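Local coordinates for plasmodesmata-located protein 5 (Arabidopsis thaliana, PDB 6GRE), which negatively regulates plasmodesmata permeability through callose deposition during salicylic acid-triggered immune responses, and carries a tandem DUF26 (Gnk2-homologous) ectodomain, at residues 61-66 with 102-107; 97-102 with 204-209; 114-119 with 178-183; 118-123 with 200-205; 152-157 with 165-170. All blocks are in the same frame, centred on the assembly; numbering follows the deposited sequence.

Contact 1: residues 61-66 with 102-107; sequences YGIYQC and NCLIRY
Ile63 and Leu104 meet on one face of an antiparallel strand pair, their side chains slanting across each other until CD1 of Ile63 lies 3.9 Å from CD1 of Leu104. Leu104 CG takes the position between the backbone N and the carbonyl carbon (chi1 64°) and rests 4.0 Å from Gln65 CB. Ile63 and Arg106 run alongside each other in the same direction, with Ile63 CG1 4.0 Å from Arg106 CB. The arginine chain then stays extended to NE and leads away from strand 60-66: its guanidinium makes cation-pi contacts with Phe97 and Phe112, NH2 hydrogen-bonds to Ser203 OG, and the residue lines the 2-(2-ethoxyethoxy)ethanol pocket.

On the face of Tyr64 and Ile105 the contact is made close to the backbone: Tyr64 CB touches Ile105 CG2 at 3.9 Å, while the Tyr64 ring turns away and its OH bonds to Thr42 O and Ser38 OG. At the end of this face Cys66 SG is 3.9 Å from Cys103 CB, although each cysteine forms its disulfide with helix 72-90, to Cys75 and Cys78.

Four backbone hydrogen bonds pair Ile63 with Arg106 and Gln65 with Leu104, among them Ile63 N to Arg106 O at 2.8 Å. The chemistry divides accordingly: Ile105, Tyr107 and the cysteines face the two helices of the first DUF26 domain, whereas Ile63 and Arg106 present an apolar and a cationic surface to the second domain.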
# COMPACT_ATOMS: atom_id res chain seq x y z
N TYR A 61 3.04 16.16 3.11
CA TYR A 61 2.38 15.59 1.96
C TYR A 61 1.99 14.16 2.31
O TYR A 61 2.80 13.43 2.86
CB TYR A 61 3.33 15.57 0.76
CG TYR A 61 3.89 16.92 0.38
CD1 TYR A 61 5.01 17.42 1.02
CD2 TYR A 61 3.31 17.68 -0.62
CE1 TYR A 61 5.53 18.66 0.69
CE2 TYR A 61 3.83 18.92 -0.97
CZ TYR A 61 4.94 19.41 -0.31
OH TYR A 61 5.44 20.64 -0.64
N GLY A 62 0.78 13.77 1.93
CA GLY A 62 0.40 12.41 2.24
C GLY A 62 -0.70 11.88 1.36
O GLY A 62 -1.41 12.61 0.65
N ILE A 63 -0.84 10.55 1.45
CA ILE A 63 -1.96 9.86 0.85
C ILE A 63 -2.50 8.82 1.84
O ILE A 63 -1.77 8.35 2.73
CB ILE A 63 -1.57 9.16 -0.47
CG1 ILE A 63 -0.60 8.00 -0.23
CG2 ILE A 63 -1.02 10.15 -1.48
CD1 ILE A 63 -0.40 7.08 -1.42
N TYR A 64 -3.74 8.42 1.61
CA TYR A 64 -4.16 7.09 2.06
C TYR A 64 -4.76 6.35 0.87
O TYR A 64 -5.17 6.95 -0.12
CB TYR A 64 -5.21 7.14 3.17
CG TYR A 64 -6.55 7.62 2.69
CD1 TYR A 64 -6.82 8.98 2.62
CD2 TYR A 64 -7.54 6.74 2.29
CE1 TYR A 64 -8.03 9.45 2.15
CE2 TYR A 64 -8.76 7.20 1.82
CZ TYR A 64 -9.01 8.56 1.74
OH TYR A 64 -10.21 9.04 1.30
N GLN A 65 -4.79 5.02 0.97
CA GLN A 65 -5.42 4.23 -0.04
C GLN A 65 -5.96 2.95 0.57
O GLN A 65 -5.24 2.20 1.21
CB GLN A 65 -4.45 3.84 -1.13
CG GLN A 65 -5.14 3.11 -2.27
CD GLN A 65 -4.22 3.01 -3.46
OE1 GLN A 65 -4.50 2.32 -4.44
NE2 GLN A 65 -3.12 3.74 -3.38
N CYS A 66 -7.26 2.74 0.35
CA CYS A 66 -7.94 1.51 0.74
C CYS A 66 -7.98 0.55 -0.45
O CYS A 66 -8.00 0.98 -1.59
CB CYS A 66 -9.36 1.82 1.21
SG CYS A 66 -9.35 2.71 2.79
N ASN A 102 -5.77 -4.03 4.37
CA ASN A 102 -6.86 -3.42 3.61
C ASN A 102 -6.63 -1.93 3.31
O ASN A 102 -7.46 -1.32 2.65
CB ASN A 102 -8.18 -3.60 4.34
CG ASN A 102 -8.66 -5.03 4.27
OD1 ASN A 102 -8.16 -5.81 3.47
ND2 ASN A 102 -9.62 -5.36 5.12
N CYS A 103 -5.52 -1.36 3.75
CA CYS A 103 -5.27 0.08 3.48
C CYS A 103 -3.81 0.41 3.76
O CYS A 103 -3.10 -0.35 4.41
CB CYS A 103 -6.17 1.01 4.29
SG CYS A 103 -5.89 0.95 6.08
N LEU A 104 -3.39 1.58 3.26
CA LEU A 104 -2.11 2.16 3.64
C LEU A 104 -2.30 3.65 3.95
O LEU A 104 -3.25 4.25 3.43
CB LEU A 104 -1.07 1.97 2.52
CG LEU A 104 -1.36 2.66 1.19
CD1 LEU A 104 -0.82 4.11 1.15
CD2 LEU A 104 -0.80 1.86 0.02
N ILE A 105 -1.39 4.20 4.74
CA ILE A 105 -1.20 5.63 4.86
C ILE A 105 0.27 5.94 4.63
O ILE A 105 1.15 5.12 4.93
CB ILE A 105 -1.72 6.16 6.21
CG1 ILE A 105 -1.00 5.53 7.39
CG2 ILE A 105 -3.22 6.02 6.29
CD1 ILE A 105 -1.29 6.21 8.72
N ARG A 106 0.55 7.12 4.07
CA ARG A 106 1.90 7.47 3.74
C ARG A 106 2.03 8.99 3.80
O ARG A 106 1.19 9.70 3.25
CB ARG A 106 2.28 6.93 2.36
CG ARG A 106 3.74 7.05 1.98
CD ARG A 106 3.93 6.40 0.62
NE ARG A 106 5.32 6.36 0.19
CZ ARG A 106 5.81 5.49 -0.67
NH1 ARG A 106 4.98 4.70 -1.33
NH2 ARG A 106 7.12 5.40 -0.85
N TYR A 107 3.11 9.45 4.44
CA TYR A 107 3.38 10.88 4.51
C TYR A 107 4.88 11.13 4.46
O TYR A 107 5.68 10.30 4.77
CB TYR A 107 2.76 11.47 5.78
CG TYR A 107 3.19 10.83 7.08
CD1 TYR A 107 4.34 11.22 7.74
CD2 TYR A 107 2.40 9.86 7.68
CE1 TYR A 107 4.71 10.64 8.94
CE2 TYR A 107 2.75 9.28 8.88
CZ TYR A 107 3.89 9.69 9.53
OH TYR A 107 4.19 9.12 10.73

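Contact 2: residues 97-102 with 204-209; sequences FLQMEN and KCYARF
Arg208 and Glu101 join the two DUF26 domains where the turn of the hairpin formed by strands 96-99 and 103-108 meets strand 205-211 of the second antiparallel sheet. The tight part is the guanidinium. Its NH1 and NH2 both grip Glu101 O end-on, at 3.2 Å from NH1 and 2.9 Å from NH2, with that oxygen in the guanidinium plane. The Glu101 side chain bends at chi2 (73°), and its carboxylate stacks nearly parallel (8°) over one face of the same group, OE2 above the centre. No N-H points at OE2, so this salt bridge rests on charge alone. Tyr206 OH lies over the opposite face, toward the rim, and Tyr201 OH takes a further bond from NH1.

The stacked Glu101 is itself an exposed residue, and the rest of the fit is looser. Gln99 only brushes the Tyr206 ring, NE2 to CE2 4.1 Å; its NE2 donates instead, almost straight (176°), to Met100 O in its own segment. One water links Glu101 O (3.0 Å) and Tyr206 OH (2.8 Å), which are 4.2 Å apart.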
# COMPACT_ATOMS: atom_id res chain seq x y z
N PHE A 97 5.20 5.40 6.58
CA PHE A 97 4.48 4.57 5.63
C PHE A 97 3.98 3.35 6.40
O PHE A 97 4.83 2.57 6.83
CB PHE A 97 5.43 4.24 4.46
CG PHE A 97 4.86 3.46 3.29
CD1 PHE A 97 3.50 3.22 3.18
CD2 PHE A 97 5.68 3.02 2.27
CE1 PHE A 97 2.97 2.50 2.12
CE2 PHE A 97 5.15 2.30 1.21
CZ PHE A 97 3.80 2.07 1.12
N LEU A 98 2.67 3.20 6.54
CA LEU A 98 2.11 2.06 7.22
C LEU A 98 1.18 1.32 6.26
O LEU A 98 0.25 1.90 5.73
CB LEU A 98 1.37 2.53 8.48
CG LEU A 98 0.91 1.44 9.42
CD1 LEU A 98 2.09 0.78 10.11
CD2 LEU A 98 -0.02 2.01 10.47
N GLN A 99 1.49 0.03 6.04
CA GLN A 99 0.71 -0.83 5.19
C GLN A 99 0.00 -1.84 6.07
O GLN A 99 0.64 -2.53 6.85
CB GLN A 99 1.60 -1.59 4.21
CG GLN A 99 0.82 -2.50 3.28
CD GLN A 99 0.10 -1.76 2.19
OE1 GLN A 99 0.73 -1.08 1.40
NE2 GLN A 99 -1.22 -1.88 2.15
N MET A 100 -1.31 -1.88 5.93
CA MET A 100 -2.19 -2.90 6.51
C MET A 100 -2.75 -3.75 5.37
O MET A 100 -2.57 -3.44 4.20
CB MET A 100 -3.34 -2.23 7.26
CG MET A 100 -2.83 -1.59 8.51
SD MET A 100 -4.02 -0.55 9.36
CE MET A 100 -5.22 -1.76 9.89
N GLU A 101 -3.43 -4.84 5.71
CA GLU A 101 -4.00 -5.69 4.72
C GLU A 101 -4.93 -4.89 3.79
O GLU A 101 -4.86 -5.04 2.57
CB GLU A 101 -4.75 -6.83 5.41
CG GLU A 101 -5.25 -7.89 4.46
CD GLU A 101 -4.23 -8.85 3.85
OE1 GLU A 101 -3.01 -8.74 4.16
OE2 GLU A 101 -4.67 -9.73 3.09
N ASN A 102 -5.77 -4.03 4.37
CA ASN A 102 -6.86 -3.42 3.61
C ASN A 102 -6.63 -1.93 3.31
O ASN A 102 -7.46 -1.32 2.65
CB ASN A 102 -8.18 -3.60 4.34
CG ASN A 102 -8.66 -5.03 4.27
OD1 ASN A 102 -8.16 -5.81 3.47
ND2 ASN A 102 -9.62 -5.36 5.12
N LYS A 204 5.70 1.25 -4.28
CA LYS A 204 4.51 1.87 -4.80
C LYS A 204 3.47 0.85 -5.31
O LYS A 204 2.51 1.28 -5.92
CB LYS A 204 4.88 2.88 -5.91
CG LYS A 204 5.35 4.23 -5.39
CD LYS A 204 4.23 5.10 -4.87
CE LYS A 204 4.65 6.44 -4.31
NZ LYS A 204 4.85 7.42 -5.40
N CYS A 205 3.63 -0.43 -5.03
CA CYS A 205 2.61 -1.39 -5.42
C CYS A 205 2.83 -2.70 -4.69
O CYS A 205 3.89 -2.94 -4.09
CB CYS A 205 2.56 -1.64 -6.92
SG CYS A 205 4.00 -2.50 -7.58
N TYR A 206 1.83 -3.59 -4.76
CA TYR A 206 1.97 -4.91 -4.19
C TYR A 206 1.18 -5.94 -5.00
O TYR A 206 0.24 -5.60 -5.71
CB TYR A 206 1.55 -4.99 -2.72
CG TYR A 206 0.08 -4.84 -2.42
CD1 TYR A 206 -0.79 -5.90 -2.62
CD2 TYR A 206 -0.46 -3.68 -1.87
CE1 TYR A 206 -2.13 -5.82 -2.31
CE2 TYR A 206 -1.79 -3.59 -1.53
CZ TYR A 206 -2.63 -4.67 -1.74
OH TYR A 206 -3.96 -4.57 -1.47
N ALA A 207 1.59 -7.20 -4.86
CA ALA A 207 0.84 -8.30 -5.43
C ALA A 207 0.88 -9.44 -4.41
O ALA A 207 1.94 -9.69 -3.82
CB ALA A 207 1.41 -8.73 -6.74
N ARG A 208 -0.24 -10.14 -4.21
CA ARG A 208 -0.27 -11.20 -3.24
C ARG A 208 -1.28 -12.26 -3.66
O ARG A 208 -2.21 -11.98 -4.44
CB ARG A 208 -0.60 -10.64 -1.85
CG ARG A 208 -1.94 -9.95 -1.71
CD ARG A 208 -2.08 -9.26 -0.35
NE ARG A 208 -3.41 -8.69 -0.18
CZ ARG A 208 -3.70 -7.57 0.49
NH1 ARG A 208 -2.75 -6.82 1.04
NH2 ARG A 208 -4.97 -7.21 0.63
N PHE A 209 -1.11 -13.46 -3.14
CA PHE A 209 -2.07 -14.50 -3.40
C PHE A 209 -2.16 -15.43 -2.19
O PHE A 209 -1.26 -15.51 -1.36
CB PHE A 209 -1.80 -15.29 -4.68
CG PHE A 209 -0.78 -16.38 -4.58
CD1 PHE A 209 0.55 -16.06 -4.47
CD2 PHE A 209 -1.12 -17.72 -4.68
CE1 PHE A 209 1.51 -17.06 -4.37
CE2 PHE A 209 -0.17 -18.72 -4.62
CZ PHE A 209 1.15 -18.39 -4.48
O HOH W 1 -4.53 -2.83 0.59

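Contact 3: residues 114-119 with 178-183; sequences GVQDKT and QDCLSD
Lys118 reaches over helix 174-192 and sets its ammonium against the carboxylate of Asp179. Charge dominates the contact. The lysine chain crosses Asp179 at about a right angle and bends at chi3 (-65°), which places CE 3.6 Å from Asp179 OD2. NZ then lies 3.1 Å from Asp179 OD1 and 3.2 Å from Asp179 OD2, two weak hydrogen bonds within one salt bridge. In one of its two conformers Asp183, a helical turn further on, adds a longer ion pair from OD2 to NZ.

Van der Waals contacts go to Cys180. Lys118 CD packs 3.9 Å from Cys180 CA, and Gln116 OE1 approaches Cys180 CB at 3.8 Å. Cys180 is itself disulfide-bonded to Cys205, tying the helix to the sheet.

Water supplies the next link: one molecule accepts from Gln116 NE2 at 3.0 Å and donates to Asp179 OD2 at 2.7 Å. Within the loop, Gln116 OE1 accepts from Asp117 N, and Asp117 OD1 closes an Asx turn with Thr119 N while also accepting from Thr119 OG1, both from the same face of the carboxylate.

The carboxylate of Asp179 probably stabilises the charged lysine, and the weak bonds and the water at Asp179 OD2 mark a polar contact at the surface.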
# COMPACT_ATOMS: atom_id res chain seq x y z
N GLY A 114 3.21 10.55 -8.04
CA GLY A 114 3.64 10.24 -9.38
C GLY A 114 5.12 9.90 -9.51
O GLY A 114 5.64 9.79 -10.62
N VAL A 115 5.81 9.69 -8.37
CA VAL A 115 7.18 9.25 -8.39
C VAL A 115 7.19 7.72 -8.35
O VAL A 115 6.77 7.11 -7.36
CB VAL A 115 7.99 9.85 -7.23
CG1 VAL A 115 9.44 9.39 -7.26
CG2 VAL A 115 7.91 11.38 -7.26
N GLN A 116 7.68 7.11 -9.40
CA GLN A 116 7.80 5.65 -9.47
C GLN A 116 8.77 5.18 -8.39
O GLN A 116 9.80 5.83 -8.12
CB GLN A 116 8.30 5.20 -10.85
CG GLN A 116 8.43 3.70 -11.04
CD GLN A 116 7.15 2.95 -10.79
OE1 GLN A 116 6.76 2.70 -9.65
NE2 GLN A 116 6.51 2.55 -11.87
N ASP A 117 8.49 4.01 -7.80
CA ASP A 117 9.45 3.40 -6.89
C ASP A 117 9.09 1.93 -6.78
O ASP A 117 8.07 1.58 -6.18
CB ASP A 117 9.43 4.08 -5.53
CG ASP A 117 10.53 3.64 -4.62
OD1 ASP A 117 11.19 2.63 -4.92
OD2 ASP A 117 10.70 4.33 -3.60
N LYS A 118 9.91 1.12 -7.43
CA LYS A 118 9.72 -0.32 -7.55
C LYS A 118 10.58 -1.06 -6.54
O LYS A 118 10.71 -2.28 -6.64
CB LYS A 118 10.01 -0.75 -8.99
CG LYS A 118 9.06 -0.14 -10.00
CD LYS A 118 9.20 -0.70 -11.38
CE LYS A 118 10.54 -0.37 -12.00
NZ LYS A 118 10.69 -1.06 -13.30
N THR A 119 11.23 -0.35 -5.62
CA THR A 119 12.14 -1.00 -4.67
C THR A 119 11.35 -1.96 -3.77
O THR A 119 10.23 -1.68 -3.34
CB THR A 119 12.95 -0.02 -3.82
OG1 THR A 119 12.11 0.79 -3.03
CG2 THR A 119 13.82 0.88 -4.65
N GLN A 178 1.39 -0.34 -14.23
CA GLN A 178 1.68 -1.58 -14.89
C GLN A 178 3.15 -1.99 -14.73
O GLN A 178 3.47 -3.17 -14.59
CB GLN A 178 1.25 -1.54 -16.36
CG GLN A 178 1.53 -2.84 -17.06
CD GLN A 178 0.72 -4.00 -16.52
OE1 GLN A 178 -0.36 -3.79 -15.99
NE2 GLN A 178 1.15 -5.22 -16.80
N ASP A 179 4.08 -1.02 -14.79
CA ASP A 179 5.48 -1.28 -14.65
C ASP A 179 5.75 -1.83 -13.24
O ASP A 179 6.46 -2.83 -13.09
CB ASP A 179 6.29 -0.02 -14.93
CG ASP A 179 7.79 -0.22 -14.95
OD1 ASP A 179 8.24 -1.34 -15.22
OD2 ASP A 179 8.51 0.78 -14.70
N CYS A 180 5.20 -1.15 -12.22
CA CYS A 180 5.41 -1.59 -10.84
C CYS A 180 4.85 -3.03 -10.68
O CYS A 180 5.51 -3.91 -10.13
CB CYS A 180 4.78 -0.59 -9.90
SG CYS A 180 5.29 -0.85 -8.18
N LEU A 181 3.60 -3.22 -11.11
CA LEU A 181 2.96 -4.54 -10.95
C LEU A 181 3.64 -5.64 -11.74
O LEU A 181 3.72 -6.78 -11.27
CB LEU A 181 1.48 -4.46 -11.31
CG LEU A 181 0.63 -3.74 -10.30
CD1 LEU A 181 -0.83 -3.72 -10.73
CD2 LEU A 181 0.78 -4.34 -8.91
N SER A 182 4.16 -5.32 -12.93
CA SER A 182 4.90 -6.31 -13.71
C SER A 182 6.05 -6.86 -12.86
O SER A 182 6.25 -8.08 -12.77
CB SER A 182 5.38 -5.75 -15.04
OG SER A 182 6.07 -6.75 -15.78
N ASP A 183 6.79 -5.96 -12.21
CA ASP A 183 7.88 -6.38 -11.34
C ASP A 183 7.32 -7.22 -10.18
O ASP A 183 7.78 -8.38 -9.98
CB ASP A 183 8.65 -5.19 -10.75
CG ASP A 183 9.70 -4.56 -11.64
OD1 ASP A 183 9.73 -4.87 -12.86
OD2 ASP A 183 10.49 -3.77 -11.10
O HOH W 2 7.54 3.30 -14.63
O HOH W 3 11.99 -4.11 -7.98

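Contact 4: residues 118-123 with 200-205; sequences KTLILN and VYLSKC
Leu202 packs against the backbone of residues 118-120, and each part of its side chain meets that segment. CB is 3.6 Å from Thr119 O. CG follows, anti to the carbonyl carbon (chi1 -53°), at 3.9 Å from Lys118 O. The two methyls then divide: CD1 stays by Lys118 O at 3.6 Å, while CD2 also reaches Leu120 CA at 3.7 Å.

The strands pair antiparallel through a classic beta bulge, in which Ile121 N and Leu122 N both donate to Tyr201 O, at 2.9 Å from Ile121 N. Tyr201 N returns a bond to Leu122 O, and Ser203 N binds Thr119 O. At the bulge Ile121 points toward segment 200-205, its CD1 3.7 Å from Ser203 CA; both residues line the 2-(2-ethoxyethoxy)ethanol pocket.

Strand 120-125 forms an edge of the second sheet, next to strand 198-202. Leu202 packs on Ala184 of helix 174-192, whereas Ile121 touches Phe97 of strand 96-99.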
# COMPACT_ATOMS: atom_id res chain seq x y z
N LYS A 118 9.91 1.12 -7.43
CA LYS A 118 9.72 -0.32 -7.55
C LYS A 118 10.58 -1.06 -6.54
O LYS A 118 10.71 -2.28 -6.64
CB LYS A 118 10.01 -0.75 -8.99
CG LYS A 118 9.06 -0.14 -10.00
CD LYS A 118 9.20 -0.70 -11.38
CE LYS A 118 10.54 -0.37 -12.00
NZ LYS A 118 10.69 -1.06 -13.30
N THR A 119 11.23 -0.35 -5.62
CA THR A 119 12.14 -1.00 -4.67
C THR A 119 11.35 -1.96 -3.77
O THR A 119 10.23 -1.68 -3.34
CB THR A 119 12.95 -0.02 -3.82
OG1 THR A 119 12.11 0.79 -3.03
CG2 THR A 119 13.82 0.88 -4.65
N LEU A 120 11.99 -3.09 -3.45
CA LEU A 120 11.40 -4.07 -2.58
C LEU A 120 11.35 -3.58 -1.14
O LEU A 120 12.35 -3.05 -0.61
CB LEU A 120 12.21 -5.36 -2.65
CG LEU A 120 11.68 -6.44 -1.71
CD1 LEU A 120 10.38 -7.00 -2.26
CD2 LEU A 120 12.71 -7.53 -1.52
N ILE A 121 10.19 -3.75 -0.50
CA ILE A 121 10.06 -3.62 0.92
C ILE A 121 10.03 -5.01 1.55
O ILE A 121 10.87 -5.33 2.38
CB ILE A 121 8.86 -2.76 1.32
CG1 ILE A 121 9.02 -1.36 0.74
CG2 ILE A 121 8.70 -2.77 2.84
CD1 ILE A 121 7.85 -0.45 0.97
N LEU A 122 9.06 -5.85 1.18
CA LEU A 122 8.83 -7.10 1.91
C LEU A 122 8.27 -8.14 0.95
O LEU A 122 7.31 -7.89 0.24
CB LEU A 122 7.82 -6.84 3.03
CG LEU A 122 7.26 -8.09 3.73
CD1 LEU A 122 8.35 -8.80 4.50
CD2 LEU A 122 6.15 -7.71 4.69
N ASN A 123 8.85 -9.33 0.94
CA ASN A 123 8.38 -10.47 0.19
C ASN A 123 8.42 -11.68 1.12
O ASN A 123 9.48 -12.03 1.63
CB ASN A 123 9.23 -10.67 -1.06
CG ASN A 123 9.01 -11.91 -1.88
OD1 ASN A 123 9.90 -12.29 -2.62
ND2 ASN A 123 7.86 -12.55 -1.77
N VAL A 200 4.31 -9.83 -2.26
CA VAL A 200 5.39 -8.96 -2.61
C VAL A 200 4.90 -7.53 -2.45
O VAL A 200 3.98 -7.10 -3.18
CB VAL A 200 5.86 -9.15 -4.06
CG1 VAL A 200 6.88 -8.11 -4.48
CG2 VAL A 200 6.40 -10.53 -4.30
N TYR A 201 5.54 -6.76 -1.59
CA TYR A 201 5.26 -5.36 -1.37
C TYR A 201 6.46 -4.58 -1.88
O TYR A 201 7.57 -4.72 -1.31
CB TYR A 201 4.99 -5.08 0.12
CG TYR A 201 3.68 -5.62 0.61
CD1 TYR A 201 2.50 -4.90 0.44
CD2 TYR A 201 3.59 -6.88 1.15
CE1 TYR A 201 1.27 -5.41 0.81
CE2 TYR A 201 2.36 -7.42 1.53
CZ TYR A 201 1.21 -6.70 1.31
OH TYR A 201 0.03 -7.27 1.70
N LEU A 202 6.24 -3.80 -2.94
CA LEU A 202 7.21 -2.82 -3.41
C LEU A 202 6.81 -1.46 -2.88
O LEU A 202 5.73 -1.25 -2.35
CB LEU A 202 7.27 -2.82 -4.94
CG LEU A 202 7.50 -4.18 -5.59
CD1 LEU A 202 7.58 -4.02 -7.11
CD2 LEU A 202 8.73 -4.90 -5.04
N SER A 203 7.68 -0.48 -3.07
CA SER A 203 7.37 0.79 -2.50
C SER A 203 6.00 1.34 -2.97
O SER A 203 5.24 1.87 -2.17
CB SER A 203 8.47 1.77 -2.80
OG SER A 203 8.19 3.01 -2.20
N LYS A 204 5.70 1.25 -4.28
CA LYS A 204 4.51 1.87 -4.80
C LYS A 204 3.47 0.85 -5.31
O LYS A 204 2.51 1.28 -5.92
CB LYS A 204 4.88 2.88 -5.91
CG LYS A 204 5.35 4.23 -5.39
CD LYS A 204 4.23 5.10 -4.87
CE LYS A 204 4.65 6.44 -4.31
NZ LYS A 204 4.85 7.42 -5.40
N CYS A 205 3.63 -0.43 -5.03
CA CYS A 205 2.61 -1.39 -5.42
C CYS A 205 2.83 -2.70 -4.69
O CYS A 205 3.89 -2.94 -4.09
CB CYS A 205 2.56 -1.64 -6.92
SG CYS A 205 4.00 -2.50 -7.58

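Contact 5: residues 152-157 with 165-170; sequences GSYRTG and VAQCSG. With NA (sodium ion), chain K.
Tyr154, Arg155 and Thr156 pair with Gln167, Ala166 and Val165 in an antiparallel beta hairpin, in which the axes of the two short strand segments come within 4.7 Å, their N-to-C directions at 173°. Arg155 and Ala166 form the hydrogen-bonded pair, each N donating to the other's O, and Cys168 N adds a bond to Ser153 O at 2.8 Å. This hairpin supplies the edge strand and its neighbour in the sheet of the second DUF26 domain.

Tyr154 lies against Val165 and Gln167. With CG anti to the backbone N (chi1 -177°), its side chain slants across theirs: CE1 lies 3.5 Å from Val165 CG1 and CD1 lies 3.9 Å from Gln167 CG. Gln167 CG also sits close to Ser153 O, at 3.2 Å. Thr156 and Val165 lie side by side on the same face, their CG2 methyls 4.1 Å apart.

On the face of Arg155 and Ala166 both side chains pack against Leu181 of helix 174-192. The guanidinium of Arg155 turns back on its own segment and holds Gly152 O side-on, NE and NH2 both hydrogen-bonding to that oxygen from opposite faces of its carbonyl plane; NH2 also bonds to Gln178 and NH1 to Leu147 O.

The tyrosine ends at a metal shared with the first domain, where Asp69 OD2 is the other protein ligand. The sodium ion lies in the ring plane, 2.6 Å from Tyr154 OH.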
# COMPACT_ATOMS: atom_id res chain seq x y z
N GLY A 152 -6.12 -1.27 -14.48
CA GLY A 152 -6.21 -0.24 -13.47
C GLY A 152 -5.40 -0.56 -12.23
O GLY A 152 -4.52 -1.45 -12.23
N SER A 153 -5.69 0.19 -11.17
CA SER A 153 -4.79 0.25 -10.03
C SER A 153 -5.13 -0.78 -8.96
O SER A 153 -4.38 -0.93 -8.00
CB SER A 153 -4.75 1.63 -9.47
OG SER A 153 -4.19 2.50 -10.46
N TYR A 154 -6.30 -1.42 -9.06
CA TYR A 154 -6.70 -2.47 -8.12
C TYR A 154 -7.20 -3.66 -8.92
O TYR A 154 -8.10 -3.52 -9.76
CB TYR A 154 -7.82 -2.03 -7.17
CG TYR A 154 -8.18 -3.08 -6.17
CD1 TYR A 154 -7.28 -3.46 -5.20
CD2 TYR A 154 -9.39 -3.76 -6.24
CE1 TYR A 154 -7.57 -4.46 -4.30
CE2 TYR A 154 -9.72 -4.73 -5.31
CZ TYR A 154 -8.79 -5.10 -4.36
OH TYR A 154 -9.05 -6.05 -3.39
N ARG A 155 -6.57 -4.81 -8.74
CA ARG A 155 -6.85 -5.96 -9.59
C ARG A 155 -7.01 -7.19 -8.71
O ARG A 155 -6.27 -7.39 -7.78
CB ARG A 155 -5.69 -6.22 -10.54
CG ARG A 155 -5.36 -5.02 -11.40
CD ARG A 155 -4.12 -5.29 -12.19
NE ARG A 155 -3.66 -4.05 -12.80
CZ ARG A 155 -2.72 -4.01 -13.72
NH1 ARG A 155 -2.08 -5.11 -14.05
NH2 ARG A 155 -2.39 -2.83 -14.24
N THR A 156 -8.00 -8.03 -9.03
CA THR A 156 -8.19 -9.27 -8.29
C THR A 156 -8.49 -10.39 -9.28
O THR A 156 -8.93 -10.14 -10.41
CB THR A 156 -9.33 -9.20 -7.28
OG1 THR A 156 -10.56 -8.93 -7.95
CG2 THR A 156 -9.14 -8.11 -6.25
N GLY A 157 -8.14 -11.61 -8.90
CA GLY A 157 -8.39 -12.78 -9.68
C GLY A 157 -8.55 -13.97 -8.78
O GLY A 157 -7.94 -14.03 -7.71
N VAL A 165 -4.61 -10.69 -5.36
CA VAL A 165 -4.90 -9.27 -5.29
C VAL A 165 -3.63 -8.52 -5.68
O VAL A 165 -2.52 -8.84 -5.22
CB VAL A 165 -5.36 -8.84 -3.89
CG1 VAL A 165 -5.65 -7.34 -3.79
CG2 VAL A 165 -6.56 -9.64 -3.42
N ALA A 166 -3.80 -7.46 -6.45
CA ALA A 166 -2.65 -6.55 -6.75
C ALA A 166 -3.15 -5.13 -6.68
O ALA A 166 -4.28 -4.83 -7.07
CB ALA A 166 -2.05 -6.82 -8.08
N GLN A 167 -2.35 -4.22 -6.16
CA GLN A 167 -2.79 -2.81 -6.07
C GLN A 167 -1.57 -1.91 -6.24
O GLN A 167 -0.48 -2.21 -5.70
CB GLN A 167 -3.49 -2.44 -4.75
CG GLN A 167 -4.19 -1.06 -4.79
CD GLN A 167 -5.34 -0.74 -3.81
OE1 GLN A 167 -6.37 -0.04 -4.10
NE2 GLN A 167 -5.13 -1.14 -2.59
N CYS A 168 -1.75 -0.85 -7.01
CA CYS A 168 -0.80 0.24 -7.14
C CYS A 168 -1.22 1.42 -6.29
O CYS A 168 -2.40 1.72 -6.19
CB CYS A 168 -0.82 0.80 -8.54
SG CYS A 168 -0.13 -0.40 -9.66
N SER A 169 -0.24 2.12 -5.71
CA SER A 169 -0.49 3.39 -5.09
C SER A 169 -1.24 4.28 -6.10
O SER A 169 -0.86 4.36 -7.26
CB SER A 169 0.82 3.96 -4.67
OG SER A 169 0.67 5.10 -3.84
N GLY A 170 -2.25 4.99 -5.60
CA GLY A 170 -3.22 5.71 -6.43
C GLY A 170 -2.62 6.87 -7.18
O GLY A 170 -3.27 7.39 -8.09
NA NA K . -11.16 -7.65 -3.35
O HOH W 4 -2.34 4.08 -9.65

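From the N terminus, contact 1 closes the first loop, around helix 72-90, within the sheet of the first DUF26 domain. Contact 2 starts inside that loop, shares Asn102 with contact 1, crosses it, and closes more than a hundred residues later on the second sheet, joining the domains. Contacts 3 and 4 both set out from the loop between strands 103-108 and 120-125, sharing Lys118 and Thr119: the former ends on helix 174-192 and lies nested within contact 2, the latter on the stretch where contact 2 also ends. Contact 5, a local hairpin, is nested inside contacts 2, 3 and 4. Contact 1 precedes contacts 3, 4 and 5 in series, yet touches contact 4 across the two domains.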